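Local coordinates for protein carbohydrate deacetylase (Enterococcus faecalis, PDB 2I5I) that probably removes acetyl groups from acetylated carbohydrates in a magnesium-dependent step of oligosaccharide breakdown, as a homodimeric member of the YdjC deacetylase family, at residues 64-69 against 128-133; 12-17 against 36-41. All coordinates share one frame; numbering follows the deposited sequence. Where two conformers were deposited one is given.

Interaction 1 of 2, residues 64-69 against 128-133; sequences HLTLTL and DSHHNV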
loop_
_atom_site.group_PDB
_atom_site.type_symbol
_atom_site.label_atom_id
_atom_site.label_comp_id
_atom_site.label_asym_id
_atom_site.label_seq_id
_atom_site.Cartn_x
_atom_site.Cartn_y
_atom_site.Cartn_z
ATOM N N HIS A 64 -21.696 10.848 10.613
ATOM C CA HIS A 64 -22.654 11.867 10.259
ATOM C C HIS A 64 -24.063 11.276 10.212
ATOM O O HIS A 64 -24.524 10.748 9.200
ATOM C CB HIS A 64 -22.302 12.466 8.899
ATOM C CG HIS A 64 -22.634 13.913 8.720
ATOM N ND1 HIS A 64 -22.458 14.854 9.699
ATOM C CD2 HIS A 64 -23.122 14.597 7.663
ATOM C CE1 HIS A 64 -22.820 16.047 9.277
ATOM N NE2 HIS A 64 -23.235 15.920 8.027
ATOM N N LEU A 65 -24.776 11.317 11.349
ATOM C CA LEU A 65 -26.136 10.775 11.358
ATOM C C LEU A 65 -27.088 11.671 10.576
ATOM O O LEU A 65 -26.833 12.870 10.487
ATOM C CB LEU A 65 -26.640 10.633 12.795
ATOM C CG LEU A 65 -25.825 9.745 13.737
ATOM C CD1 LEU A 65 -26.377 9.972 15.147
ATOM C CD2 LEU A 65 -25.872 8.283 13.358
ATOM N N THR A 66 -28.166 11.119 10.021
ATOM C CA THR A 66 -29.147 11.875 9.280
ATOM C C THR A 66 -30.573 11.329 9.395
ATOM O O THR A 66 -30.828 10.140 9.605
ATOM C CB THR A 66 -28.776 11.944 7.769
ATOM O OG1 THR A 66 -29.654 12.858 7.106
ATOM C CG2 THR A 66 -28.922 10.581 7.146
ATOM N N LEU A 67 -31.495 12.269 9.254
ATOM C CA LEU A 67 -32.906 12.020 9.105
ATOM C C LEU A 67 -33.472 12.725 7.875
ATOM O O LEU A 67 -34.660 12.617 7.602
ATOM C CB LEU A 67 -33.686 12.511 10.335
ATOM C CG LEU A 67 -33.451 11.722 11.623
ATOM C CD1 LEU A 67 -34.180 12.362 12.799
ATOM C CD2 LEU A 67 -33.878 10.273 11.473
ATOM N N THR A 68 -32.629 13.453 7.133
ATOM C CA THR A 68 -33.149 14.388 6.137
ATOM C C THR A 68 -32.320 14.406 4.857
ATOM O O THR A 68 -32.451 15.321 4.047
ATOM C CB THR A 68 -33.157 15.826 6.717
ATOM O OG1 THR A 68 -31.802 16.201 6.999
ATOM C CG2 THR A 68 -33.894 15.928 8.040
ATOM N N LEU A 69 -31.446 13.423 4.661
ATOM C CA LEU A 69 -30.554 13.443 3.498
ATOM C C LEU A 69 -31.396 13.331 2.222
ATOM O O LEU A 69 -32.112 12.359 1.991
ATOM C CB LEU A 69 -29.504 12.360 3.556
ATOM C CG LEU A 69 -28.438 12.256 2.466
ATOM C CD1 LEU A 69 -27.468 13.421 2.509
ATOM C CD2 LEU A 69 -27.654 10.954 2.603
ATOM N N ASP A 128 -21.993 13.387 14.934
ATOM C CA ASP A 128 -22.614 14.672 14.647
ATOM C C ASP A 128 -23.793 14.384 13.730
ATOM O O ASP A 128 -24.084 13.198 13.533
ATOM C CB ASP A 128 -21.621 15.661 14.085
ATOM C CG ASP A 128 -21.199 15.412 12.644
ATOM O OD1 ASP A 128 -21.578 14.387 12.056
ATOM O OD2 ASP A 128 -20.462 16.278 12.119
ATOM N N SER A 129 -24.435 15.396 13.144
ATOM C CA SER A 129 -25.561 15.090 12.282
ATOM C C SER A 129 -25.716 16.093 11.142
ATOM O O SER A 129 -25.461 17.302 11.300
ATOM C CB SER A 129 -26.892 15.134 13.083
ATOM O OG SER A 129 -27.010 16.548 13.247
ATOM N N HIS A 130 -26.170 15.527 10.033
ATOM C CA HIS A 130 -26.547 16.249 8.831
ATOM C C HIS A 130 -27.671 17.218 9.157
ATOM O O HIS A 130 -28.618 16.802 9.838
ATOM C CB HIS A 130 -27.008 15.259 7.772
ATOM C CG HIS A 130 -27.309 15.844 6.432
ATOM N ND1 HIS A 130 -26.354 16.460 5.655
ATOM C CD2 HIS A 130 -28.461 15.892 5.724
ATOM C CE1 HIS A 130 -26.906 16.875 4.522
ATOM N NE2 HIS A 130 -28.187 16.542 4.539
ATOM N N HIS A 131 -27.548 18.454 8.717
ATOM C CA HIS A 131 -28.547 19.479 8.986
ATOM C C HIS A 131 -28.689 19.760 10.481
ATOM O O HIS A 131 -29.712 20.331 10.881
ATOM C CB HIS A 131 -29.903 19.047 8.416
ATOM C CG HIS A 131 -29.908 19.055 6.908
ATOM N ND1 HIS A 131 -30.959 18.565 6.171
ATOM C CD2 HIS A 131 -28.987 19.483 6.006
ATOM C CE1 HIS A 131 -30.691 18.694 4.884
ATOM N NE2 HIS A 131 -29.495 19.255 4.743
ATOM N N ASN A 132 -27.692 19.352 11.261
ATOM C CA ASN A 132 -27.726 19.504 12.714
ATOM C C ASN A 132 -29.063 19.072 13.308
ATOM O O ASN A 132 -29.578 19.771 14.197
ATOM C CB ASN A 132 -27.449 20.947 13.143
ATOM C CG ASN A 132 -26.923 21.027 14.567
ATOM O OD1 ASN A 132 -26.241 20.121 15.036
ATOM N ND2 ASN A 132 -27.246 22.120 15.245
ATOM N N VAL A 133 -29.624 17.955 12.845
ATOM C CA VAL A 133 -30.925 17.517 13.340
ATOM C C VAL A 133 -30.951 17.049 14.795
ATOM O O VAL A 133 -32.052 17.087 15.377
ATOM C CB VAL A 133 -31.518 16.412 12.422
ATOM C CG1 VAL A 133 -31.891 17.053 11.078
ATOM C CG2 VAL A 133 -30.600 15.222 12.250
HETATM O O HOH W 1 -24.224 17.903 6.490
HETATM O O HOH W 2 -30.332 14.851 8.890
#
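The probable metal site of this deacetylase lies at the C-terminal ends of two neighbouring parallel strands, 60-65 and 127-129, where residues 64-69 meet 128-133. Two backbone bonds fix the register: Leu65 N gives to Asp128 O at 3.0 Å, and His130 N gives to Leu65 O at 2.8 Å, the second nearly along the C=O axis. On the sheet face that carries His64 and Asp128, His64 ND1 donates to Asp128 OD1 over 2.6 Å in an almost straight bond (178°). The carboxylate oxygen lies in the ring plane of His64, yet the nitrogen stands above the carboxylate plane, the two planes being 55° apart. The carboxylate at ND1 would tend to make NE2 more electron-rich, and so a better ligand or base. With ND1 held by Asp128, NE2 lies across the ring from that bond; a water 2.7 Å from His64 NE2 and 2.7 Å from His130 ND1 bridges the two rings.

His130 has CG anti to its backbone N (chi1 -175°), which lays the ring between Leu69 CD1, over one face at 4.1 Å from the centroid, and His131 CD2 over the opposite face. Beyond the strands, a second water accepts from Leu67 N, donates to His130 O and bonds Thr68 OG1, tying the two loops together. His131 ND1 adds a weak, bent bond to that hydroxyl, and Thr68 CG2 meets Val133 CG1 tip to tip. His130 is a predicted Mg(2+) ligand, so a His-carboxylate pair beside it at the strand ends is consistent with a metal-dependent hydrolase centre.

Interaction 2 of 2, residues 12-17 against 36-41; sequences DDFGYT and TTALPT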
loop_
_atom_site.group_PDB
_atom_site.type_symbol
_atom_site.label_atom_id
_atom_site.label_comp_id
_atom_site.label_asym_id
_atom_site.label_seq_id
_atom_site.Cartn_x
_atom_site.Cartn_y
_atom_site.Cartn_z
ATOM N N ASP A 12 -17.993 18.448 7.121
ATOM C CA ASP A 12 -19.178 17.610 7.059
ATOM C C ASP A 12 -19.350 16.975 5.674
ATOM O O ASP A 12 -18.878 17.518 4.666
ATOM C CB ASP A 12 -20.404 18.452 7.438
ATOM C CG ASP A 12 -20.362 18.950 8.870
ATOM O OD1 ASP A 12 -19.359 18.720 9.578
ATOM O OD2 ASP A 12 -21.355 19.587 9.297
ATOM N N ASP A 13 -19.986 15.819 5.629
ATOM C CA ASP A 13 -20.477 15.164 4.432
ATOM C C ASP A 13 -19.450 14.282 3.729
ATOM O O ASP A 13 -19.561 14.040 2.523
ATOM C CB ASP A 13 -21.010 16.198 3.425
ATOM C CG ASP A 13 -22.259 16.922 3.894
ATOM O OD1 ASP A 13 -22.912 16.380 4.807
ATOM O OD2 ASP A 13 -22.596 18.016 3.374
ATOM N N PHE A 14 -18.479 13.751 4.451
ATOM C CA PHE A 14 -17.596 12.725 3.842
ATOM C C PHE A 14 -18.410 11.596 3.258
ATOM O O PHE A 14 -19.394 11.137 3.844
ATOM C CB PHE A 14 -16.596 12.215 4.876
ATOM C CG PHE A 14 -15.331 11.611 4.269
ATOM C CD1 PHE A 14 -14.465 12.432 3.554
ATOM C CD2 PHE A 14 -15.060 10.270 4.439
ATOM C CE1 PHE A 14 -13.317 11.878 3.001
ATOM C CE2 PHE A 14 -13.907 9.710 3.893
ATOM C CZ PHE A 14 -13.049 10.534 3.194
ATOM N N GLY A 15 -18.063 11.089 2.069
ATOM C CA GLY A 15 -18.804 10.030 1.433
ATOM C C GLY A 15 -20.096 10.467 0.773
ATOM O O GLY A 15 -20.804 9.625 0.218
ATOM N N TYR A 16 -20.421 11.756 0.824
ATOM C CA TYR A 16 -21.644 12.262 0.222
ATOM C C TYR A 16 -21.651 11.931 -1.265
ATOM O O TYR A 16 -22.555 11.293 -1.812
ATOM C CB TYR A 16 -21.754 13.751 0.494
ATOM C CG TYR A 16 -23.094 14.403 0.260
ATOM C CD1 TYR A 16 -24.266 13.670 0.117
ATOM C CD2 TYR A 16 -23.165 15.785 0.185
ATOM C CE1 TYR A 16 -25.464 14.323 -0.094
ATOM C CE2 TYR A 16 -24.370 16.440 -0.022
ATOM C CZ TYR A 16 -25.516 15.697 -0.164
ATOM O OH TYR A 16 -26.720 16.346 -0.372
ATOM N N THR A 17 -20.611 12.401 -1.953
ATOM C CA THR A 17 -20.384 12.048 -3.357
ATOM C C THR A 17 -18.880 11.906 -3.598
ATOM O O THR A 17 -18.072 12.427 -2.821
ATOM C CB THR A 17 -21.034 13.015 -4.349
ATOM O OG1 THR A 17 -20.073 13.924 -4.883
ATOM C CG2 THR A 17 -22.053 14.009 -3.770
ATOM N N THR A 36 -13.359 14.816 9.708
ATOM C CA THR A 36 -14.562 14.803 8.888
ATOM C C THR A 36 -15.591 13.878 9.513
ATOM O O THR A 36 -15.256 13.006 10.329
ATOM C CB THR A 36 -14.231 14.386 7.446
ATOM O OG1 THR A 36 -15.320 14.598 6.533
ATOM C CG2 THR A 36 -13.898 12.894 7.432
ATOM N N THR A 37 -16.836 14.059 9.097
ATOM C CA THR A 37 -17.885 13.111 9.507
ATOM C C THR A 37 -18.597 12.592 8.258
ATOM O O THR A 37 -18.899 13.436 7.405
ATOM C CB THR A 37 -18.894 13.720 10.483
ATOM O OG1 THR A 37 -19.342 14.995 10.031
ATOM C CG2 THR A 37 -18.196 13.891 11.832
ATOM N N ALA A 38 -18.771 11.289 8.224
ATOM C CA ALA A 38 -19.182 10.529 7.057
ATOM C C ALA A 38 -20.595 9.982 7.108
ATOM O O ALA A 38 -21.051 9.552 8.171
ATOM C CB ALA A 38 -18.201 9.356 6.912
ATOM N N LEU A 39 -21.259 9.968 5.951
ATOM C CA LEU A 39 -22.615 9.452 5.817
ATOM C C LEU A 39 -22.670 7.985 5.432
ATOM O O LEU A 39 -22.560 7.627 4.251
ATOM C CB LEU A 39 -23.361 10.282 4.781
ATOM C CG LEU A 39 -23.528 11.784 5.014
ATOM C CD1 LEU A 39 -23.597 12.518 3.685
ATOM C CD2 LEU A 39 -24.791 12.049 5.854
ATOM N N PRO A 40 -22.905 7.060 6.356
ATOM C CA PRO A 40 -23.139 5.673 5.980
ATOM C C PRO A 40 -24.377 5.428 5.122
ATOM O O PRO A 40 -24.527 4.382 4.477
ATOM C CB PRO A 40 -23.347 4.939 7.324
ATOM C CG PRO A 40 -23.432 5.997 8.355
ATOM C CD PRO A 40 -22.961 7.295 7.812
ATOM N N THR A 41 -25.303 6.380 5.100
ATOM C CA THR A 41 -26.530 6.292 4.333
ATOM C C THR A 41 -26.264 6.556 2.856
ATOM O O THR A 41 -27.120 6.350 1.997
ATOM C CB THR A 41 -27.588 7.299 4.841
ATOM O OG1 THR A 41 -26.959 8.526 5.215
ATOM C CG2 THR A 41 -28.250 6.701 6.076
#
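From its CB outward, the side chain of Phe14 crosses Thr36 at about a right angle and then leaves strand 35-38. CB comes within 3.2 Å of Thr36 OG1, a hydroxyl hydrogen-bonded to Ala11 O, and also touches Ala38 CB. With CG anti to the backbone N (chi1 -157°), CG and CD1 run past Thr36, whose CG2 sits over one ring face, 4.1 Å from the centroid and 28° off the normal: a CH-pi contact. Ala38 CB lies at the ring edge, near its plane, on the CD2 side, while the far end of the ring leads away to Thr21, Ile24 and Ile25 of helix 18-29.

The backbone beside it is parallel in sense. Thr37 O accepts from Phe14 N at 3.0 Å, with the donor above the carbonyl plane, and weakly from Asp13 N as well. Leu39 N returns a straighter bond to Phe14 O (163° at the hydrogen). A type II turn from Asp13 to Tyr16 then redirects the chain, with Gly15 at positive phi, and brings Tyr16 alongside Leu39, CD1 to CD1 at 3.8 Å.

Asp12 lies on the sheet face opposite Phe14, with Thr37, while Asp13 points away from residues 36-41. Asp12 OD1 forms a salt bridge with Arg156 and Asp13 OD2 one with Arg232. Thr37 OG1 bonds Asp128 OD2. The chemistry is thus divided. Phe14 and Thr36 pack against helix 18-29, whereas arginines balance the buried carboxylates. This probably keeps Asp13, packed against His64 and His130, ionised, which would suit it as a metal ligand, though that role is unconfirmed.

Overall arrangement
Both contacts are buried, their centres 10 Å apart, and both use the same parallel sheet, since strands 35-38 and 60-65 are neighbours in it; of the residues that touch, only His131 is exposed. A backbone bond, probably from His64 N to Ala38 O (2.8 Å), joins them, and a chain Thr37-Asp128-His64 does so through side chains, so Thr37 helps position the carboxylate that holds His64. Interaction 1 is largely polar, with histidines and bridging waters; interaction 2 combines backbone bonds with apolar packing against helix 18-29. They converge where the donor atoms of Asp13, His64 and His130 face one point, consistent with a metal site that is empty here.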